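Side-chain contact in DNR protein (Pseudomonas aeruginosa, PDB 2Z69), which probably acts as a DNA-binding transcription factor in the nitric oxide-responsive control of dissimilative nitrate respiration, the present chain being its sensor domain: residues B[66-71]-B[76-81]. Numbering follows the deposited sequence.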
ATOM      1  N   ILE B  66      19.684  13.247   0.473  1.00 18.01           N
ATOM      2  CA  ILE B  66      18.448  13.523  -0.277  1.00 18.11           C
ATOM      3  C   ILE B  66      17.745  14.755   0.313  1.00 16.46           C
ATOM      4  O   ILE B  66      17.475  14.794   1.493  1.00 17.32           O
ATOM      5  CB  ILE B  66      17.504  12.243  -0.291  1.00 20.09           C
ATOM      6  CG1 ILE B  66      18.282  11.037  -0.868  1.00 21.85           C
ATOM      7  CG2 ILE B  66      16.182  12.527  -1.035  1.00 17.71           C
ATOM      8  CD1 ILE B  66      17.468   9.861  -1.146  1.00 28.93           C
ATOM      9  N   TYR B  67      17.455  15.753  -0.520  1.00 16.65           N
ATOM     10  CA  TYR B  67      16.977  17.069  -0.067  1.00 16.07           C
ATOM     11  C   TYR B  67      16.094  17.763  -1.106  1.00 17.63           C
ATOM     12  O   TYR B  67      16.210  17.474  -2.295  1.00 18.87           O
ATOM     13  CB  TYR B  67      18.166  18.008   0.241  1.00 15.52           C
ATOM     14  CG  TYR B  67      19.061  18.335  -0.965  1.00 17.44           C
ATOM     15  CD1 TYR B  67      20.083  17.488  -1.325  1.00 20.62           C
ATOM     16  CD2 TYR B  67      18.874  19.507  -1.728  1.00 17.76           C
ATOM     17  CE1 TYR B  67      20.909  17.756  -2.410  1.00 22.98           C
ATOM     18  CE2 TYR B  67      19.716  19.792  -2.824  1.00 20.11           C
ATOM     19  CZ  TYR B  67      20.734  18.894  -3.142  1.00 23.52           C
ATOM     20  OH  TYR B  67      21.598  19.101  -4.191  1.00 23.79           O
ATOM     21  N   ARG B  68      15.231  18.686  -0.673  1.00 18.90           N
ATOM     22  CA  ARG B  68      14.580  19.603  -1.610  1.00 21.07           C
ATOM     23  C   ARG B  68      15.133  21.020  -1.408  1.00 22.84           C
ATOM     24  O   ARG B  68      15.241  21.513  -0.262  1.00 21.91           O
ATOM     25  CB  ARG B  68      13.063  19.670  -1.401  1.00 22.96           C
ATOM     26  CG  ARG B  68      12.323  18.332  -1.281  1.00 25.31           C
ATOM     27  CD  ARG B  68      11.148  18.486  -0.305  1.00 34.21           C
ATOM     28  NE  ARG B  68      10.082  17.494  -0.483  1.00 40.01           N
ATOM     29  CZ  ARG B  68       8.838  17.786  -0.867  1.00 43.76           C
ATOM     30  NH1 ARG B  68       8.480  19.038  -1.124  1.00 46.44           N
ATOM     31  NH2 ARG B  68       7.937  16.826  -0.998  1.00 47.41           N
ATOM     32  N   LEU B  69      15.452  21.681  -2.522  1.00 23.93           N
ATOM     33  CA  LEU B  69      15.917  23.052  -2.505  1.00 24.68           C
ATOM     34  C   LEU B  69      14.716  23.968  -2.515  1.00 25.91           C
ATOM     35  O   LEU B  69      13.762  23.768  -3.276  1.00 26.49           O
ATOM     36  CB  LEU B  69      16.822  23.322  -3.693  1.00 25.71           C
ATOM     37  N   THR B  70      14.750  24.962  -1.639  1.00 26.32           N
ATOM     38  CA  THR B  70      13.640  25.869  -1.464  1.00 26.59           C
ATOM     39  C   THR B  70      13.795  27.081  -2.411  1.00 26.88           C
ATOM     40  O   THR B  70      14.892  27.336  -2.914  1.00 25.83           O
ATOM     41  CB  THR B  70      13.503  26.319   0.029  1.00 27.79           C
ATOM     42  OG1 THR B  70      14.442  27.367   0.327  1.00 24.49           O
ATOM     43  CG2 THR B  70      13.697  25.110   0.986  1.00 28.34           C
ATOM     44  N   PRO B  71      12.689  27.802  -2.679  1.00 27.18           N
ATOM     45  CA  PRO B  71      12.659  29.037  -3.470  1.00 27.73           C
ATOM     46  C   PRO B  71      13.687  30.112  -3.051  1.00 28.40           C
ATOM     47  O   PRO B  71      13.935  31.079  -3.803  1.00 28.25           O
ATOM     48  CB  PRO B  71      11.240  29.574  -3.218  1.00 28.74           C
ATOM     49  CG  PRO B  71      10.426  28.383  -2.894  1.00 28.25           C
ATOM     50  CD  PRO B  71      11.342  27.393  -2.236  1.00 27.27           C
ATOM     51  N   LYS B  76      16.178  21.640   2.238  1.00 27.31           N
ATOM     52  CA  LYS B  76      15.508  20.852   3.280  1.00 25.48           C
ATOM     53  C   LYS B  76      15.887  19.383   3.128  1.00 23.36           C
ATOM     54  O   LYS B  76      15.607  18.785   2.096  1.00 21.23           O
ATOM     55  CB  LYS B  76      13.982  21.008   3.279  1.00 27.03           C
ATOM     56  CG  LYS B  76      13.299  19.810   3.968  1.00 29.15           C
ATOM     57  CD  LYS B  76      11.955  20.097   4.614  1.00 36.52           C
ATOM     58  CE  LYS B  76      11.495  18.901   5.480  1.00 34.29           C
ATOM     59  NZ  LYS B  76      11.920  17.568   4.929  1.00 36.00           N
ATOM     60  N   ILE B  77      16.491  18.793   4.163  1.00 22.30           N
ATOM     61  CA  ILE B  77      17.050  17.434   4.054  1.00 21.73           C
ATOM     62  C   ILE B  77      16.021  16.347   4.400  1.00 21.53           C
ATOM     63  O   ILE B  77      15.345  16.427   5.415  1.00 22.27           O
ATOM     64  CB  ILE B  77      18.364  17.272   4.908  1.00 22.54           C
ATOM     65  CG1 ILE B  77      19.366  18.431   4.657  1.00 17.99           C
ATOM     66  CG2 ILE B  77      19.002  15.875   4.708  1.00 20.52           C
ATOM     67  CD1 ILE B  77      20.132  18.338   3.429  0.50 14.68           C
ATOM     68  N   LEU B  78      15.897  15.341   3.539  1.00 21.36           N
ATOM     69  CA  LEU B  78      14.969  14.210   3.767  1.00 21.55           C
ATOM     70  C   LEU B  78      15.678  13.053   4.483  1.00 21.20           C
ATOM     71  O   LEU B  78      15.185  12.541   5.501  1.00 18.56           O
ATOM     72  CB  LEU B  78      14.354  13.710   2.439  1.00 21.90           C
ATOM     73  CG  LEU B  78      13.253  14.569   1.789  1.00 25.36           C
ATOM     74  CD1 LEU B  78      13.830  15.816   1.161  1.00 28.91           C
ATOM     75  CD2 LEU B  78      12.517  13.801   0.742  1.00 20.65           C
ATOM     76  N   GLU B  79      16.845  12.658   3.953  1.00 19.24           N
ATOM     77  CA  GLU B  79      17.590  11.545   4.522  1.00 20.28           C
ATOM     78  C   GLU B  79      19.033  11.533   4.039  1.00 19.29           C
ATOM     79  O   GLU B  79      19.371  12.133   3.019  1.00 18.91           O
ATOM     80  CB  GLU B  79      16.901  10.223   4.173  1.00 21.52           C
ATOM     81  CG  GLU B  79      16.480  10.160   2.703  1.00 18.92           C
ATOM     82  CD  GLU B  79      15.476   9.031   2.381  1.00 27.60           C
ATOM     83  OE1 GLU B  79      15.655   7.885   2.888  1.00 43.68           O
ATOM     84  OE2 GLU B  79      14.519   9.286   1.603  1.00 29.13           O
ATOM     85  N   VAL B  80      19.883  10.854   4.796  1.00 18.54           N
ATOM     86  CA  VAL B  80      21.225  10.523   4.364  1.00 20.28           C
ATOM     87  C   VAL B  80      21.263   8.994   4.280  1.00 22.07           C
ATOM     88  O   VAL B  80      20.969   8.313   5.270  1.00 20.36           O
ATOM     89  CB  VAL B  80      22.284  11.056   5.342  1.00 20.00           C
ATOM     90  CG1 VAL B  80      23.688  10.595   4.910  1.00 21.86           C
ATOM     91  CG2 VAL B  80      22.190  12.614   5.432  1.00 16.54           C
ATOM     92  N   THR B  81      21.560   8.460   3.092  1.00 21.87           N
ATOM     93  CA  THR B  81      21.569   7.005   2.886  1.00 23.16           C
ATOM     94  C   THR B  81      22.984   6.421   2.978  1.00 22.65           C
ATOM     95  O   THR B  81      23.906   6.899   2.324  1.00 22.27           O
ATOM     96  CB  THR B  81      20.956   6.642   1.528  1.00 24.32           C
ATOM     97  OG1 THR B  81      19.661   7.273   1.393  1.00 29.73           O
ATOM     98  CG2 THR B  81      20.817   5.126   1.381  1.00 23.83           C
TER
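L78 and E79 together lie opposite I66, whose O therefore accepts two backbone N-H groups, a bond from L78 N at 2.6 Å and a weak one from E79 N at 3.3 Å. I66 N returns a bond to E79 O, and beyond the bulge R68 and K76 form a hydrogen-bonded pair. At the bulge the backbone of L78 leaves strand geometry (phi/psi -92/-50°), and its side chain crosses that of I66 at about a right angle: CB sits 3.4 Å from I66 O and 4.1 Å from I66 CG2, while CD1 reaches Y67 CA at 3.6 Å and packs on R68 CG at 3.8 Å, lying beside the guanidinium edge near its plane. E79 runs alongside I66 in the same direction, CG 3.8 Å from I66 CB; with CG set between backbone N and carbonyl carbon (chi1 45°), its methylene lies against the isoleucine. Y67 and I77 occupy the other face, where I77 CD1 meets Y67 CB at 3.8 Å and the phenol ring leads away. The carboxylate of E79 and NH2 of R68 are bonded to L151 N and I145 O of the second subunit, whose L151 also packs on I66 and L78. This is a classic beta bulge in the antiparallel hairpin of strands 63-69 and 75-82, within the beta barrel of a cyclic nucleotide-binding-type sensor domain, with one face turned to the dimer partner.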